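Local atomic coordinates of metal-dependent hydrolase (Lactobacillus plantarum, PDB entry 2F6K), a protein that probably acts as a metal-dependent decarboxylase of the amidohydrolase family, related to the enzyme that decarboxylates aminocarboxymuconate semialdehyde. Residues A[155-161]-A[175-180]. Sequence-based numbering, arbitrary orientation.
Sequences PNEPAIL and GFFMDT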
loop_
_atom_site.group_PDB
_atom_site.type_symbol
_atom_site.label_atom_id
_atom_site.label_comp_id
_atom_site.label_asym_id
_atom_site.label_seq_id
_atom_site.Cartn_x
_atom_site.Cartn_y
_atom_site.Cartn_z
ATOM N N PRO A 155 9.873 -7.609 -16.092
ATOM C CA PRO A 155 9.154 -7.477 -14.826
ATOM C C PRO A 155 9.987 -6.995 -13.654
ATOM O O PRO A 155 11.174 -7.310 -13.530
ATOM C CB PRO A 155 8.590 -8.884 -14.606
ATOM C CG PRO A 155 9.667 -9.753 -15.175
ATOM C CD PRO A 155 10.040 -9.029 -16.464
ATOM N N ASN A 156 9.340 -6.196 -12.817
ATOM C CA ASN A 156 9.929 -5.684 -11.594
ATOM C C ASN A 156 8.927 -6.020 -10.498
ATOM O O ASN A 156 7.769 -6.354 -10.782
ATOM C CB ASN A 156 10.111 -4.171 -11.652
ATOM C CG ASN A 156 11.433 -3.767 -12.259
ATOM O OD1 ASN A 156 12.191 -3.006 -11.657
ATOM N ND2 ASN A 156 11.723 -4.274 -13.460
ATOM N N GLU A 157 9.368 -5.937 -9.248
ATOM C CA GLU A 157 8.485 -6.206 -8.127
ATOM C C GLU A 157 7.331 -5.222 -8.225
ATOM O O GLU A 157 7.545 -4.040 -8.469
ATOM C CB GLU A 157 9.229 -5.997 -6.805
ATOM C CG GLU A 157 8.313 -5.849 -5.596
ATOM C CD GLU A 157 9.075 -5.811 -4.280
ATOM O OE1 GLU A 157 10.170 -5.201 -4.248
ATOM O OE2 GLU A 157 8.576 -6.383 -3.283
ATOM N N PRO A 158 6.089 -5.703 -8.060
ATOM C CA PRO A 158 4.921 -4.816 -8.131
ATOM C C PRO A 158 5.115 -3.648 -7.156
ATOM O O PRO A 158 5.666 -3.836 -6.066
ATOM C CB PRO A 158 3.776 -5.734 -7.721
ATOM C CG PRO A 158 4.223 -7.065 -8.253
ATOM C CD PRO A 158 5.679 -7.105 -7.863
ATOM N N ALA A 159 4.674 -2.451 -7.543
ATOM C CA ALA A 159 4.831 -1.267 -6.697
ATOM C C ALA A 159 4.481 -1.563 -5.242
ATOM O O ALA A 159 5.249 -1.236 -4.338
ATOM C CB ALA A 159 3.972 -0.120 -7.226
ATOM N N ILE A 160 3.324 -2.181 -5.018
ATOM C CA ILE A 160 2.894 -2.532 -3.671
ATOM C C ILE A 160 2.033 -3.794 -3.701
ATOM O O ILE A 160 1.325 -4.059 -4.679
ATOM C CB ILE A 160 2.070 -1.406 -3.020
ATOM C CG1 ILE A 160 0.770 -1.215 -3.797
ATOM C CG2 ILE A 160 2.867 -0.109 -2.997
ATOM C CD1 ILE A 160 -0.189 -0.259 -3.139
ATOM N N LEU A 161 2.096 -4.563 -2.616
ATOM C CA LEU A 161 1.340 -5.809 -2.489
ATOM C C LEU A 161 0.874 -6.021 -1.053
ATOM O O LEU A 161 1.383 -5.389 -0.130
ATOM C CB LEU A 161 2.221 -6.999 -2.884
ATOM C CG LEU A 161 2.671 -7.126 -4.334
ATOM C CD1 LEU A 161 3.637 -8.288 -4.471
ATOM C CD2 LEU A 161 1.451 -7.329 -5.216
ATOM N N GLY A 175 5.378 -12.399 -8.143
ATOM C CA GLY A 175 5.339 -10.962 -8.344
ATOM C C GLY A 175 5.629 -10.518 -9.767
ATOM O O GLY A 175 4.891 -9.710 -10.344
ATOM N N PHE A 176 6.708 -11.034 -10.344
ATOM C CA PHE A 176 7.056 -10.662 -11.707
ATOM C C PHE A 176 5.881 -10.897 -12.657
ATOM O O PHE A 176 5.535 -10.028 -13.456
ATOM C CB PHE A 176 8.271 -11.458 -12.180
ATOM C CG PHE A 176 9.590 -10.875 -11.749
ATOM C CD1 PHE A 176 9.645 -9.728 -10.964
ATOM C CD2 PHE A 176 10.786 -11.475 -12.146
ATOM C CE1 PHE A 176 10.874 -9.182 -10.581
ATOM C CE2 PHE A 176 12.022 -10.940 -11.767
ATOM C CZ PHE A 176 12.068 -9.793 -10.987
ATOM N N PHE A 177 5.261 -12.069 -12.566
ATOM C CA PHE A 177 4.140 -12.373 -13.436
ATOM C C PHE A 177 2.969 -11.438 -13.240
ATOM O O PHE A 177 2.354 -10.994 -14.211
ATOM C CB PHE A 177 3.686 -13.816 -13.257
ATOM C CG PHE A 177 4.497 -14.800 -14.050
ATOM C CD1 PHE A 177 3.910 -15.950 -14.559
ATOM C CD2 PHE A 177 5.841 -14.562 -14.312
ATOM C CE1 PHE A 177 4.642 -16.848 -15.322
ATOM C CE2 PHE A 177 6.584 -15.457 -15.076
ATOM C CZ PHE A 177 5.979 -16.603 -15.582
HETATM N N MSE A 178 2.654 -11.133 -11.991
HETATM C CA MSE A 178 1.547 -10.234 -11.733
HETATM C C MSE A 178 1.853 -8.877 -12.355
HETATM O O MSE A 178 0.972 -8.244 -12.949
HETATM C CB MSE A 178 1.307 -10.101 -10.231
HETATM C CG MSE A 178 0.911 -11.417 -9.559
HETATM SE SE MSE A 178 0.288 -11.222 -7.715
HETATM C CE MSE A 178 1.933 -10.594 -6.898
ATOM N N ASP A 179 3.107 -8.442 -12.262
ATOM C CA ASP A 179 3.462 -7.142 -12.811
ATOM C C ASP A 179 3.423 -7.075 -14.328
ATOM O O ASP A 179 2.933 -6.094 -14.893
ATOM C CB ASP A 179 4.830 -6.694 -12.313
ATOM C CG ASP A 179 4.855 -5.214 -11.985
ATOM O OD1 ASP A 179 4.100 -4.788 -11.085
ATOM O OD2 ASP A 179 5.614 -4.469 -12.632
ATOM N N THR A 180 3.930 -8.108 -14.990
ATOM C CA THR A 180 3.918 -8.133 -16.441
ATOM C C THR A 180 2.474 -8.112 -16.905
ATOM O O THR A 180 2.122 -7.403 -17.850
ATOM C CB THR A 180 4.610 -9.392 -16.993
ATOM O OG1 THR A 180 6.020 -9.297 -16.758
ATOM C CG2 THR A 180 4.359 -9.531 -18.495
#
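Pro155 packs across the root of the Phe176 side chain at about a right angle, with CB of Pro155 3.6 Å from CB of Phe176. Phe176 has CG anti to its carbonyl carbon (chi1 -83°), which lays the ring along the backbone of 155-157. Pro155 O sits over one ring face, 3.5 Å from Phe176 CE1, and also accepts a hydrogen bond from Ser58 OG. Glu157 N lies at the ring edge. An alanine in place of Phe176 would probably leave a gap beside Pro155 and the Asn156 peptide. Asp179 points at the loop, and its OD1 lies 3.1 Å from Pro158 CA. Its carboxylate is buried but well supplied: Tyr131 OH hydrogen-bonds OD1, while Thr125 OG1 and Asn126 ND2 hydrogen-bond OD2. Pro158 CG rests 3.4 Å from Gly175 O. Further along, Leu161 and Met178, a selenomethionine, meet tip to tip, with CD2 of Leu161 3.7 Å from CE of Met178. The bend at chi3 (-65°) helps to place that methyl. Met178 also packs on Met182 of a second subunit. In this TIM-barrel fold the loop leaves strand 150-154, which ends in the manganese ligand His154, and folds against helix 171-189.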